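Local coordinates for phospholipase C-beta (PLC-beta) (Sepia officinalis, PDB 3QR0), which belongs to the phospholipase C-beta family of multidomain proteins, joining a PH domain to EF-hand, TIM-barrel-type X and Y, and C2 regions, at residues A[27-32]-A[38-43]; A[53-56]-A[61-64]. All coordinates share one frame; numbering follows the deposited sequence.

Contact 1 (A[27-32]-A[38-43]); sequences KFLKWE and FIEILL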
loop_
_atom_site.group_PDB
_atom_site.type_symbol
_atom_site.label_atom_id
_atom_site.label_comp_id
_atom_site.label_asym_id
_atom_site.label_seq_id
_atom_site.Cartn_x
_atom_site.Cartn_y
_atom_site.Cartn_z
ATOM N N LYS A 27 -19.656 -1.225 -26.311
ATOM C CA LYS A 27 -18.879 -1.751 -27.422
ATOM C C LYS A 27 -17.575 -0.973 -27.538
ATOM O O LYS A 27 -17.566 0.255 -27.444
ATOM C CB LYS A 27 -19.686 -1.663 -28.722
ATOM C CG LYS A 27 -21.015 -2.418 -28.658
ATOM C CD LYS A 27 -22.046 -1.922 -29.678
ATOM C CE LYS A 27 -22.055 -2.745 -30.953
ATOM N NZ LYS A 27 -23.349 -2.618 -31.687
ATOM N N PHE A 28 -16.473 -1.699 -27.704
ATOM C CA PHE A 28 -15.157 -1.095 -27.912
ATOM C C PHE A 28 -14.421 -1.853 -28.997
ATOM O O PHE A 28 -14.654 -3.044 -29.186
ATOM C CB PHE A 28 -14.299 -1.183 -26.650
ATOM C CG PHE A 28 -14.781 -0.341 -25.502
ATOM C CD1 PHE A 28 -14.228 0.912 -25.264
ATOM C CD2 PHE A 28 -15.746 -0.822 -24.628
ATOM C CE1 PHE A 28 -14.649 1.687 -24.190
ATOM C CE2 PHE A 28 -16.177 -0.055 -23.549
ATOM C CZ PHE A 28 -15.626 1.205 -23.332
ATOM N N LEU A 29 -13.523 -1.169 -29.698
ATOM C CA LEU A 29 -12.548 -1.859 -30.532
ATOM C C LEU A 29 -11.295 -2.059 -29.694
ATOM O O LEU A 29 -10.787 -1.112 -29.101
ATOM C CB LEU A 29 -12.218 -1.075 -31.804
ATOM C CG LEU A 29 -13.291 -1.041 -32.892
ATOM C CD1 LEU A 29 -12.753 -0.339 -34.145
ATOM C CD2 LEU A 29 -13.804 -2.436 -33.253
ATOM N N LYS A 30 -10.821 -3.300 -29.633
ATOM C CA LYS A 30 -9.619 -3.642 -28.877
ATOM C C LYS A 30 -8.469 -3.900 -29.843
ATOM O O LYS A 30 -8.645 -4.583 -30.843
ATOM C CB LYS A 30 -9.883 -4.888 -28.031
ATOM C CG LYS A 30 -8.729 -5.317 -27.153
ATOM C CD LYS A 30 -9.070 -6.587 -26.394
ATOM C CE LYS A 30 -8.061 -6.845 -25.283
ATOM N NZ LYS A 30 -6.696 -7.061 -25.829
ATOM N N TRP A 31 -7.294 -3.355 -29.534
ATOM C CA TRP A 31 -6.102 -3.567 -30.357
ATOM C C TRP A 31 -4.862 -3.745 -29.478
ATOM O O TRP A 31 -4.887 -3.430 -28.288
ATOM C CB TRP A 31 -5.909 -2.401 -31.331
ATOM C CG TRP A 31 -5.704 -1.080 -30.658
ATOM C CD1 TRP A 31 -6.672 -0.253 -30.159
ATOM C CD2 TRP A 31 -4.453 -0.428 -30.405
ATOM N NE1 TRP A 31 -6.100 0.864 -29.607
ATOM C CE2 TRP A 31 -4.740 0.784 -29.748
ATOM C CE3 TRP A 31 -3.116 -0.762 -30.660
ATOM C CZ2 TRP A 31 -3.741 1.669 -29.343
ATOM C CZ3 TRP A 31 -2.122 0.119 -30.261
ATOM C CH2 TRP A 31 -2.441 1.324 -29.611
ATOM N N GLU A 32 -3.793 -4.261 -30.076
ATOM C CA GLU A 32 -2.536 -4.523 -29.371
ATOM C C GLU A 32 -1.363 -3.889 -30.098
ATOM O O GLU A 32 -1.355 -3.822 -31.321
ATOM C CB GLU A 32 -2.276 -6.026 -29.302
ATOM C CG GLU A 32 -3.222 -6.796 -28.415
ATOM C CD GLU A 32 -2.902 -8.282 -28.396
ATOM O OE1 GLU A 32 -1.724 -8.646 -28.623
ATOM O OE2 GLU A 32 -3.826 -9.085 -28.148
ATOM N N PHE A 38 -7.543 -5.979 -35.015
ATOM C CA PHE A 38 -8.444 -5.365 -34.044
ATOM C C PHE A 38 -9.713 -6.199 -33.987
ATOM O O PHE A 38 -10.060 -6.873 -34.962
ATOM C CB PHE A 38 -8.773 -3.918 -34.427
ATOM C CG PHE A 38 -9.336 -3.772 -35.813
ATOM C CD1 PHE A 38 -10.704 -3.844 -36.031
ATOM C CD2 PHE A 38 -8.497 -3.569 -36.900
ATOM C CE1 PHE A 38 -11.226 -3.719 -37.309
ATOM C CE2 PHE A 38 -9.010 -3.441 -38.182
ATOM C CZ PHE A 38 -10.377 -3.516 -38.386
ATOM N N ILE A 39 -10.391 -6.160 -32.845
ATOM C CA ILE A 39 -11.648 -6.878 -32.674
ATOM C C ILE A 39 -12.620 -6.043 -31.853
ATOM O O ILE A 39 -12.237 -5.422 -30.864
ATOM C CB ILE A 39 -11.425 -8.245 -31.988
ATOM C CG1 ILE A 39 -12.731 -9.048 -31.933
ATOM C CG2 ILE A 39 -10.854 -8.059 -30.598
ATOM C CD1 ILE A 39 -12.525 -10.540 -31.664
ATOM N N GLU A 40 -13.877 -6.028 -32.274
ATOM C CA GLU A 40 -14.918 -5.362 -31.509
ATOM C C GLU A 40 -15.346 -6.271 -30.369
ATOM O O GLU A 40 -15.635 -7.454 -30.582
ATOM C CB GLU A 40 -16.116 -5.027 -32.389
ATOM C CG GLU A 40 -17.132 -4.119 -31.700
ATOM C CD GLU A 40 -18.445 -4.063 -32.436
ATOM O OE1 GLU A 40 -18.429 -3.834 -33.659
ATOM O OE2 GLU A 40 -19.493 -4.248 -31.786
ATOM N N ILE A 41 -15.387 -5.711 -29.163
ATOM C CA ILE A 41 -15.791 -6.457 -27.982
ATOM C C ILE A 41 -16.922 -5.743 -27.240
ATOM O O ILE A 41 -17.097 -4.528 -27.379
ATOM C CB ILE A 41 -14.606 -6.673 -27.012
ATOM C CG1 ILE A 41 -14.094 -5.340 -26.451
ATOM C CG2 ILE A 41 -13.482 -7.418 -27.716
ATOM C CD1 ILE A 41 -13.247 -5.482 -25.200
ATOM N N LEU A 42 -17.688 -6.514 -26.472
ATOM C CA LEU A 42 -18.613 -5.958 -25.493
ATOM C C LEU A 42 -17.931 -6.065 -24.134
ATOM O O LEU A 42 -17.817 -7.160 -23.582
ATOM C CB LEU A 42 -19.937 -6.720 -25.487
ATOM C CG LEU A 42 -20.973 -6.258 -24.452
ATOM C CD1 LEU A 42 -21.430 -4.830 -24.757
ATOM C CD2 LEU A 42 -22.162 -7.224 -24.411
ATOM N N LEU A 43 -17.453 -4.934 -23.622
ATOM C CA LEU A 43 -16.766 -4.887 -22.336
ATOM C C LEU A 43 -17.806 -4.707 -21.236
ATOM O O LEU A 43 -18.723 -3.904 -21.377
ATOM C CB LEU A 43 -15.759 -3.730 -22.314
ATOM C CG LEU A 43 -14.798 -3.642 -21.123
ATOM C CD1 LEU A 43 -13.918 -4.892 -21.045
ATOM C CD2 LEU A 43 -13.940 -2.383 -21.225
#

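Contact 2 (A[53-56]-A[61-64]); sequences YWKI and DTQL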
loop_
_atom_site.group_PDB
_atom_site.type_symbol
_atom_site.label_atom_id
_atom_site.label_comp_id
_atom_site.label_asym_id
_atom_site.label_seq_id
_atom_site.Cartn_x
_atom_site.Cartn_y
_atom_site.Cartn_z
ATOM N N TYR A 53 -14.667 -7.750 -17.965
ATOM C CA TYR A 53 -14.676 -8.989 -18.740
ATOM C C TYR A 53 -15.291 -8.799 -20.117
ATOM O O TYR A 53 -16.069 -7.867 -20.346
ATOM C CB TYR A 53 -15.362 -10.126 -17.967
ATOM C CG TYR A 53 -16.858 -9.984 -17.752
ATOM C CD1 TYR A 53 -17.763 -10.658 -18.564
ATOM C CD2 TYR A 53 -17.364 -9.196 -16.720
ATOM C CE1 TYR A 53 -19.141 -10.547 -18.360
ATOM C CE2 TYR A 53 -18.738 -9.075 -16.508
ATOM C CZ TYR A 53 -19.619 -9.757 -17.332
ATOM O OH TYR A 53 -20.978 -9.640 -17.135
ATOM N N TRP A 54 -14.903 -9.682 -21.033
ATOM C CA TRP A 54 -15.360 -9.634 -22.416
ATOM C C TRP A 54 -15.096 -10.975 -23.098
ATOM O O TRP A 54 -14.217 -11.740 -22.681
ATOM C CB TRP A 54 -14.664 -8.501 -23.182
ATOM C CG TRP A 54 -13.180 -8.695 -23.354
ATOM C CD1 TRP A 54 -12.542 -9.217 -24.447
ATOM C CD2 TRP A 54 -12.151 -8.370 -22.410
ATOM N NE1 TRP A 54 -11.183 -9.234 -24.241
ATOM C CE2 TRP A 54 -10.916 -8.720 -23.000
ATOM C CE3 TRP A 54 -12.151 -7.811 -21.124
ATOM C CZ2 TRP A 54 -9.692 -8.537 -22.345
ATOM C CZ3 TRP A 54 -10.933 -7.629 -20.479
ATOM C CH2 TRP A 54 -9.720 -7.993 -21.095
ATOM N N LYS A 55 -15.867 -11.259 -24.137
ATOM C CA LYS A 55 -15.708 -12.499 -24.880
ATOM C C LYS A 55 -15.023 -12.223 -26.205
ATOM O O LYS A 55 -15.302 -11.217 -26.857
ATOM C CB LYS A 55 -17.063 -13.168 -25.099
ATOM C CG LYS A 55 -17.634 -13.753 -23.819
ATOM C CD LYS A 55 -18.939 -14.501 -24.053
ATOM C CE LYS A 55 -19.372 -15.248 -22.796
ATOM N NZ LYS A 55 -19.480 -14.348 -21.609
ATOM N N ILE A 56 -14.103 -13.108 -26.575
ATOM C CA ILE A 56 -13.488 -13.104 -27.891
ATOM C C ILE A 56 -14.059 -14.300 -28.650
ATOM O O ILE A 56 -14.017 -15.438 -28.167
ATOM C CB ILE A 56 -11.952 -13.208 -27.809
ATOM C CG1 ILE A 56 -11.352 -11.957 -27.156
ATOM C CG2 ILE A 56 -11.350 -13.425 -29.203
ATOM C CD1 ILE A 56 -11.520 -10.679 -27.970
ATOM N N ASP A 61 -12.246 -19.539 -23.122
ATOM C CA ASP A 61 -12.385 -18.809 -21.872
ATOM C C ASP A 61 -12.793 -17.354 -22.105
ATOM O O ASP A 61 -12.280 -16.676 -23.004
ATOM C CB ASP A 61 -11.074 -18.857 -21.071
ATOM C CG ASP A 61 -10.809 -20.231 -20.452
ATOM O OD1 ASP A 61 -11.418 -21.226 -20.899
ATOM O OD2 ASP A 61 -9.994 -20.316 -19.509
ATOM N N THR A 62 -13.728 -16.884 -21.288
ATOM C CA THR A 62 -14.037 -15.468 -21.219
ATOM C C THR A 62 -12.791 -14.744 -20.739
ATOM O O THR A 62 -12.117 -15.205 -19.813
ATOM C CB THR A 62 -15.191 -15.203 -20.248
ATOM O OG1 THR A 62 -16.378 -15.837 -20.745
ATOM C CG2 THR A 62 -15.427 -13.703 -20.076
ATOM N N GLN A 63 -12.477 -13.629 -21.393
ATOM C CA GLN A 63 -11.309 -12.832 -21.062
ATOM C C GLN A 63 -11.680 -11.901 -19.924
ATOM O O GLN A 63 -12.832 -11.483 -19.815
ATOM C CB GLN A 63 -10.849 -12.027 -22.273
ATOM C CG GLN A 63 -10.540 -12.878 -23.491
ATOM C CD GLN A 63 -9.449 -13.886 -23.222
ATOM O OE1 GLN A 63 -9.709 -15.082 -23.080
ATOM N NE2 GLN A 63 -8.224 -13.407 -23.124
ATOM N N LEU A 64 -10.717 -11.590 -19.065
ATOM C CA LEU A 64 -10.987 -10.695 -17.948
ATOM C C LEU A 64 -9.754 -9.957 -17.463
ATOM O O LEU A 64 -8.621 -10.349 -17.754
ATOM C CB LEU A 64 -11.635 -11.454 -16.777
ATOM C CG LEU A 64 -10.759 -12.401 -15.946
ATOM C CD1 LEU A 64 -11.512 -12.862 -14.714
ATOM C CD2 LEU A 64 -10.306 -13.598 -16.767
HETATM O O HOH W 1 -14.038 -15.535 -25.089
#

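Contact 1 (A[27-32]-A[38-43])
Phe28 and Ile41 grip each other through both backbone polar groups: Phe28 N donates to Ile41 O at 2.9 Å, and Ile41 N returns a nearly straight bond to Phe28 O at 2.8 Å (N-H...O 170°). Lys30 and Ile39 repeat the exchange two residues on, where Ile39 N to Lys30 O is the longer bond at 3.1 Å. Between these hydrogen-bonded pairs sit the non-hydrogen-bonded Leu29 and Glu40, and on the side of the sheet that they share with Lys27, CD2 of Leu29 rests 3.6 Å from CB of Glu40. The Glu40 chain, extended with CG anti to the backbone N (chi1 -170°), reaches diagonally to Lys27; OE2 of Glu40 meets the aliphatic CE of Lys27, while NZ of Lys27 is 4.2 Å from that OE2, so the opposite charges are near each other without touching. The two strands form the first antiparallel hairpin of the PH-domain sheet, twisted so that their directions differ by 133°. On the other side of the sheet, the Phe28 ring lies obliquely against Leu43, with Phe28 CD2 3.7 Å from Leu43 CB. Phe28 CB packs on Ile41 CG1. Further out, Trp133 meets the Phe28 ring edge-to-face and Leu122 of the adjoining strand touches Phe28, Lys30 and Leu43. Helix 85-93 approaches from the Leu29 side, with Ala90 against both Leu29 and Phe38.

Contact 2 (A[53-56]-A[61-64])
Asp61 and Ile56 meet through a water that accepts from Ile56 N and lies 3.0 Å from Asp61 O, within hydrogen-bonding distance. The water lies between the two arms beyond the last paired residues, toward the turn of this antiparallel hairpin, the second in the PH-domain sheet. Asp61 OD2 forms a salt bridge with Lys179. Thr62 turns its two branches to different neighbours in 53-56. The methyl CG2 of Thr62 comes 3.5 Å from the carbonyl O of Trp54 and also approaches the Tyr53 ring obliquely. The hydroxyl OG1 of Thr62 faces the end of Lys55, whose NZ lies 3.5 Å from that OG1, but its hydrogen bond is made with Val165 O at the end of helix 151-165. Gln63 restores direct pairing: Trp54 N donates to Gln63 O at 3.0 Å, and Gln63 N donates to Trp54 O at 2.9 Å, a more bent bond (N-H...O 140°). CB of Gln63 sits over one face of the Trp54 indole, 3.6 Å from the centroid of the five-membered ring, a CH-pi contact. Trp54 brings the ring across because its CG lies between the backbone N and carbonyl carbon (chi1 66°), and Ile56 CD1 lies at the indole edge, in plane. Beyond CB, CG of Gln63 packs on CG1 of Ile56 at 3.9 Å. Leu64 then extends the covering of that same indole face with its backbone N, while CB of Leu64 meets CB of Tyr53 at 4.1 Å on the side of the sheet opposite Trp54 and Gln63; Arg161 of helix 151-165 touches the Leu64 side chain.

From the N terminus, strand 26-31 turns back into strand 39-45, and contact 1 closes that loop with five residues between its segments. The chain then passes into strand 51-54, and contact 2 closes a second loop onto strand 63-66, with four residues between. The contacts are in series, neither nested nor crossed, their centres about 11 Å apart; this part of the PH domain illustrates how successive hairpins can build a sheet without any crossing of the chain. Strands 39-45 and 51-54 are neighbours in the sheet, so the hairpins meet side by side: Leu43 CD1 packs 3.4 Å from Trp54 CE3, and Ile41 CD1 reaches the same indole.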